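Local coordinates for lectin-like protein (Entamoeba histolytica HM-1:IMSS-A, PDB 5ZBT) that is of unknown function but carries a legume lectin-like domain related to that of ERGIC-53, and may bind mannose, at residues 78-89 / 221-232. Residues are numbered along the deposited sequence; the frame is centred on the assembly and turned at random.
Sequences PSFELQLKLNII and SYRVQSLHYYEV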
loop_
_atom_site.group_PDB
_atom_site.type_symbol
_atom_site.label_atom_id
_atom_site.label_comp_id
_atom_site.label_asym_id
_atom_site.label_seq_id
_atom_site.Cartn_x
_atom_site.Cartn_y
_atom_site.Cartn_z
ATOM N N PRO A 78 -5.365 17.990 0.691
ATOM C CA PRO A 78 -4.674 18.791 -0.329
ATOM C C PRO A 78 -3.561 17.963 -0.941
ATOM O O PRO A 78 -3.451 16.770 -0.640
ATOM C CB PRO A 78 -4.113 19.965 0.475
ATOM C CG PRO A 78 -3.811 19.340 1.802
ATOM C CD PRO A 78 -4.895 18.313 2.053
ATOM N N SER A 79 -2.720 18.574 -1.772
ATOM C CA SER A 79 -1.594 17.847 -2.337
ATOM C C SER A 79 -0.829 17.176 -1.213
ATOM O O SER A 79 -0.559 17.786 -0.177
ATOM C CB SER A 79 -0.686 18.786 -3.129
ATOM O OG SER A 79 -1.411 19.297 -4.225
ATOM N N PHE A 80 -0.535 15.898 -1.397
ATOM C CA PHE A 80 -0.008 15.119 -0.296
ATOM C C PHE A 80 1.063 14.175 -0.799
ATOM O O PHE A 80 1.185 13.905 -2.000
ATOM C CB PHE A 80 -1.107 14.322 0.422
ATOM C CG PHE A 80 -1.791 13.315 -0.441
ATOM C CD1 PHE A 80 -1.279 12.025 -0.562
ATOM C CD2 PHE A 80 -2.959 13.648 -1.127
ATOM C CE1 PHE A 80 -1.901 11.084 -1.360
ATOM C CE2 PHE A 80 -3.603 12.716 -1.913
ATOM C CZ PHE A 80 -3.073 11.420 -2.031
ATOM N N GLU A 81 1.831 13.666 0.159
ATOM C CA GLU A 81 2.794 12.610 -0.085
ATOM C C GLU A 81 2.641 11.590 1.035
ATOM O O GLU A 81 2.627 11.959 2.218
ATOM C CB GLU A 81 4.226 13.162 -0.154
ATOM C CG GLU A 81 5.264 12.084 0.018
ATOM C CD GLU A 81 6.676 12.522 -0.356
ATOM O OE1 GLU A 81 6.850 13.353 -1.277
ATOM O OE2 GLU A 81 7.623 11.997 0.269
ATOM N N LEU A 82 2.468 10.322 0.663
ATOM C CA LEU A 82 2.480 9.223 1.616
ATOM C C LEU A 82 3.771 8.431 1.445
ATOM O O LEU A 82 4.210 8.171 0.312
ATOM C CB LEU A 82 1.262 8.312 1.438
ATOM C CG LEU A 82 -0.096 9.008 1.330
ATOM C CD1 LEU A 82 -1.156 8.078 0.760
ATOM C CD2 LEU A 82 -0.527 9.529 2.687
ATOM N N GLN A 83 4.379 8.068 2.578
ATOM C CA GLN A 83 5.606 7.274 2.630
ATOM C C GLN A 83 5.352 6.035 3.473
ATOM O O GLN A 83 5.115 6.136 4.680
ATOM C CB GLN A 83 6.766 8.077 3.218
ATOM C CG GLN A 83 7.253 9.217 2.341
ATOM C CD GLN A 83 8.200 10.123 3.081
ATOM O OE1 GLN A 83 8.772 9.725 4.083
ATOM N NE2 GLN A 83 8.350 11.353 2.611
ATOM N N LEU A 84 5.400 4.873 2.847
ATOM C CA LEU A 84 5.148 3.611 3.525
ATOM C C LEU A 84 6.457 2.836 3.571
ATOM O O LEU A 84 6.940 2.363 2.537
ATOM C CB LEU A 84 4.066 2.815 2.804
ATOM C CG LEU A 84 3.643 1.541 3.537
ATOM C CD1 LEU A 84 2.819 1.912 4.772
ATOM C CD2 LEU A 84 2.853 0.668 2.632
ATOM N N LYS A 85 7.039 2.714 4.757
ATOM C CA LYS A 85 8.309 2.030 4.901
ATOM C C LYS A 85 8.075 0.539 5.150
ATOM O O LYS A 85 7.338 0.156 6.064
ATOM C CB LYS A 85 9.117 2.662 6.028
ATOM C CG LYS A 85 10.552 2.174 6.107
ATOM C CD LYS A 85 11.370 3.012 7.069
ATOM C CE LYS A 85 12.707 2.356 7.302
ATOM N NZ LYS A 85 13.683 3.291 7.918
ATOM N N LEU A 86 8.721 -0.288 4.340
ATOM C CA LEU A 86 8.493 -1.726 4.260
ATOM C C LEU A 86 9.480 -2.506 5.118
ATOM O O LEU A 86 10.653 -2.142 5.234
ATOM C CB LEU A 86 8.635 -2.200 2.814
ATOM C CG LEU A 86 7.465 -2.149 1.834
ATOM C CD1 LEU A 86 6.614 -0.944 2.056
ATOM C CD2 LEU A 86 8.032 -2.128 0.433
ATOM N N ASN A 87 8.996 -3.613 5.691
ATOM C CA ASN A 87 9.833 -4.596 6.397
ATOM C C ASN A 87 9.297 -5.979 6.008
ATOM O O ASN A 87 8.413 -6.523 6.678
ATOM C CB ASN A 87 9.785 -4.361 7.905
ATOM C CG ASN A 87 10.767 -5.235 8.681
ATOM O OD1 ASN A 87 11.491 -6.047 8.111
ATOM N ND2 ASN A 87 10.785 -5.067 10.000
ATOM N N ILE A 88 9.806 -6.531 4.906
ATOM C CA ILE A 88 9.285 -7.770 4.325
ATOM C C ILE A 88 10.317 -8.883 4.517
ATOM O O ILE A 88 11.491 -8.715 4.170
ATOM C CB ILE A 88 8.933 -7.589 2.835
ATOM C CG1 ILE A 88 7.858 -6.517 2.649
ATOM C CG2 ILE A 88 8.421 -8.891 2.220
ATOM C CD1 ILE A 88 7.711 -6.078 1.197
ATOM N N ILE A 89 9.882 -10.016 5.063
ATOM C CA ILE A 89 10.764 -11.143 5.364
ATOM C C ILE A 89 10.419 -12.304 4.443
ATOM O O ILE A 89 9.255 -12.715 4.363
ATOM C CB ILE A 89 10.662 -11.580 6.837
ATOM C CG1 ILE A 89 11.002 -10.420 7.772
ATOM C CG2 ILE A 89 11.597 -12.740 7.105
ATOM C CD1 ILE A 89 12.284 -9.713 7.389
ATOM N N SER A 221 6.625 -12.993 4.865
ATOM C CA SER A 221 5.885 -12.222 5.866
ATOM C C SER A 221 5.935 -10.738 5.507
ATOM O O SER A 221 7.025 -10.172 5.333
ATOM C CB SER A 221 6.449 -12.456 7.268
ATOM O OG SER A 221 5.732 -11.699 8.226
ATOM N N TYR A 222 4.756 -10.110 5.411
ATOM C CA TYR A 222 4.631 -8.703 5.042
ATOM C C TYR A 222 4.426 -7.868 6.291
ATOM O O TYR A 222 3.584 -8.194 7.137
ATOM C CB TYR A 222 3.487 -8.480 4.054
ATOM C CG TYR A 222 3.851 -8.926 2.651
ATOM C CD1 TYR A 222 4.657 -8.136 1.833
ATOM C CD2 TYR A 222 3.415 -10.151 2.157
ATOM C CE1 TYR A 222 5.013 -8.557 0.554
ATOM C CE2 TYR A 222 3.756 -10.580 0.872
ATOM C CZ TYR A 222 4.553 -9.782 0.090
ATOM O OH TYR A 222 4.880 -10.215 -1.154
ATOM N N ARG A 223 5.247 -6.830 6.442
ATOM C CA ARG A 223 5.174 -5.998 7.634
ATOM C C ARG A 223 5.554 -4.583 7.236
ATOM O O ARG A 223 6.227 -4.357 6.224
ATOM C CB ARG A 223 6.068 -6.562 8.762
ATOM C CG ARG A 223 6.092 -8.100 8.723
ATOM C CD ARG A 223 7.120 -8.779 9.503
ATOM N NE ARG A 223 8.445 -8.242 9.273
ATOM C CZ ARG A 223 9.412 -8.399 10.161
ATOM N NH1 ARG A 223 9.143 -9.081 11.265
ATOM N NH2 ARG A 223 10.617 -7.889 9.954
ATOM N N VAL A 224 5.092 -3.623 8.034
ATOM C CA VAL A 224 5.215 -2.206 7.712
ATOM C C VAL A 224 5.863 -1.496 8.896
ATOM O O VAL A 224 5.388 -1.612 10.032
ATOM C CB VAL A 224 3.838 -1.604 7.366
ATOM C CG1 VAL A 224 3.871 -0.100 7.428
ATOM C CG2 VAL A 224 3.420 -2.073 5.990
ATOM N N GLN A 225 6.959 -0.782 8.633
ATOM C CA GLN A 225 7.662 -0.077 9.697
ATOM C C GLN A 225 6.966 1.215 10.094
ATOM O O GLN A 225 6.918 1.551 11.281
ATOM C CB GLN A 225 9.086 0.239 9.267
ATOM C CG GLN A 225 9.989 -0.945 9.284
ATOM C CD GLN A 225 11.209 -0.695 10.126
ATOM O OE1 GLN A 225 12.151 -0.028 9.684
ATOM N NE2 GLN A 225 11.203 -1.226 11.358
ATOM N N SER A 226 6.468 1.973 9.121
ATOM C CA SER A 226 5.888 3.282 9.401
ATOM C C SER A 226 5.127 3.768 8.182
ATOM O O SER A 226 5.360 3.323 7.053
ATOM C CB SER A 226 6.955 4.312 9.775
ATOM O OG SER A 226 7.873 4.453 8.715
ATOM N N LEU A 227 4.224 4.705 8.436
ATOM C CA LEU A 227 3.484 5.389 7.391
ATOM C C LEU A 227 3.447 6.865 7.763
ATOM O O LEU A 227 2.977 7.223 8.854
ATOM C CB LEU A 227 2.078 4.806 7.247
ATOM C CG LEU A 227 1.149 5.526 6.268
ATOM C CD1 LEU A 227 1.648 5.424 4.810
ATOM C CD2 LEU A 227 -0.234 4.935 6.402
ATOM N N HIS A 228 3.995 7.712 6.890
ATOM C CA HIS A 228 3.985 9.158 7.086
ATOM C C HIS A 228 3.120 9.777 6.010
ATOM O O HIS A 228 3.283 9.468 4.825
ATOM C CB HIS A 228 5.380 9.789 6.996
ATOM C CG HIS A 228 6.325 9.375 8.075
ATOM N ND1 HIS A 228 6.900 8.121 8.121
ATOM C CD2 HIS A 228 6.838 10.061 9.123
ATOM C CE1 HIS A 228 7.699 8.041 9.171
ATOM N NE2 HIS A 228 7.679 9.204 9.795
ATOM N N TYR A 229 2.220 10.654 6.427
ATOM C CA TYR A 229 1.503 11.543 5.533
ATOM C C TYR A 229 2.122 12.931 5.663
ATOM O O TYR A 229 2.313 13.425 6.774
ATOM C CB TYR A 229 0.013 11.556 5.880
ATOM C CG TYR A 229 -0.697 12.821 5.482
ATOM C CD1 TYR A 229 -0.691 13.251 4.164
ATOM C CD2 TYR A 229 -1.371 13.595 6.423
ATOM C CE1 TYR A 229 -1.329 14.421 3.783
ATOM C CE2 TYR A 229 -2.017 14.770 6.048
ATOM C CZ TYR A 229 -1.991 15.176 4.717
ATOM O OH TYR A 229 -2.616 16.336 4.304
ATOM N N TYR A 230 2.478 13.534 4.531
ATOM C CA TYR A 230 3.002 14.891 4.494
ATOM C C TYR A 230 2.172 15.712 3.527
ATOM O O TYR A 230 1.855 15.255 2.423
ATOM C CB TYR A 230 4.470 14.940 4.068
ATOM C CG TYR A 230 5.413 14.345 5.081
ATOM C CD1 TYR A 230 5.606 14.950 6.321
ATOM C CD2 TYR A 230 6.116 13.176 4.803
ATOM C CE1 TYR A 230 6.471 14.398 7.259
ATOM C CE2 TYR A 230 6.986 12.616 5.737
ATOM C CZ TYR A 230 7.152 13.229 6.958
ATOM O OH TYR A 230 8.009 12.675 7.879
ATOM N N GLU A 231 1.815 16.917 3.946
ATOM C CA GLU A 231 1.258 17.876 3.011
ATOM C C GLU A 231 2.376 18.408 2.121
ATOM O O GLU A 231 3.445 18.780 2.611
ATOM C CB GLU A 231 0.573 19.006 3.773
ATOM C CG GLU A 231 0.140 20.161 2.888
ATOM C CD GLU A 231 -0.961 20.995 3.509
ATOM O OE1 GLU A 231 -1.420 20.646 4.623
ATOM O OE2 GLU A 231 -1.382 21.988 2.872
ATOM N N VAL A 232 2.156 18.397 0.812
ATOM C CA VAL A 232 3.123 18.956 -0.126
ATOM C C VAL A 232 2.914 20.461 -0.195
ATOM O O VAL A 232 1.786 20.931 -0.382
ATOM C CB VAL A 232 2.973 18.310 -1.510
ATOM C CG1 VAL A 232 3.913 18.973 -2.515
ATOM C CG2 VAL A 232 3.226 16.796 -1.422
HETATM O O HOH W 1 7.448 5.754 6.524
#
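Leu84 fits between Leu227 and Val224, a worked example of how antiparallel strands interlock on the buried side of a sheet. With CG anti to the backbone N (chi1 -174°), its CD1 reaches across the strand gap to lie 3.5 Å from Val224 CG1 and 3.7 Å from Leu227 CD1, one methyl filling the dip between two knobs. Further along the same face, Leu82 CD2 rests against Tyr229 CB and CD1, and the edge of the Tyr229 ring meets Phe80, whose CB lies in the ring plane, 3.4 Å from Tyr229 CE1. The Tyr229 hydroxyl end continues to Pro78.

These ridges belong to the concanavalin A-like beta-sandwich of the legume lectin family. Strands 80-90 and 220-231 are central neighbours in one antiparallel sheet, and their apolar face packs onto the second, with Leu84 against Val100 and Ile210, and Leu82 and Leu227 against Leu208. A beta bulge interrupts the pairing: Lys85 faces both Gln225, whose N bonds to Lys85 O, and Ser226, whose O accepts the N-H of Lys85.

The opposite face is more polar. Gln83 lays its amide obliquely by the Tyr230 ring, the planes 52° apart, held by NE2 donating to Glu81 OE2, itself salt-bridged to Arg172. One step along, at the backbone, a water donates to Gln83 O (3.0 Å) and bonds Ser226 OG and His228 ND1, lying in the imidazole plane. Beyond the bulge, Arg223 bends at chi3 and curls around Asn87: NE meets Asn87 O at 3.1 Å in the guanidinium plane, the sounder bond, whereas NH2 lies over the amide, 2.7 Å from Asn87 OD1 and 2.8 Å from ND2, a strained and doubtful bond. Ile89 CG1 lies over one guanidinium face, toward its rim, and Tyr55 adds a cation-pi contact.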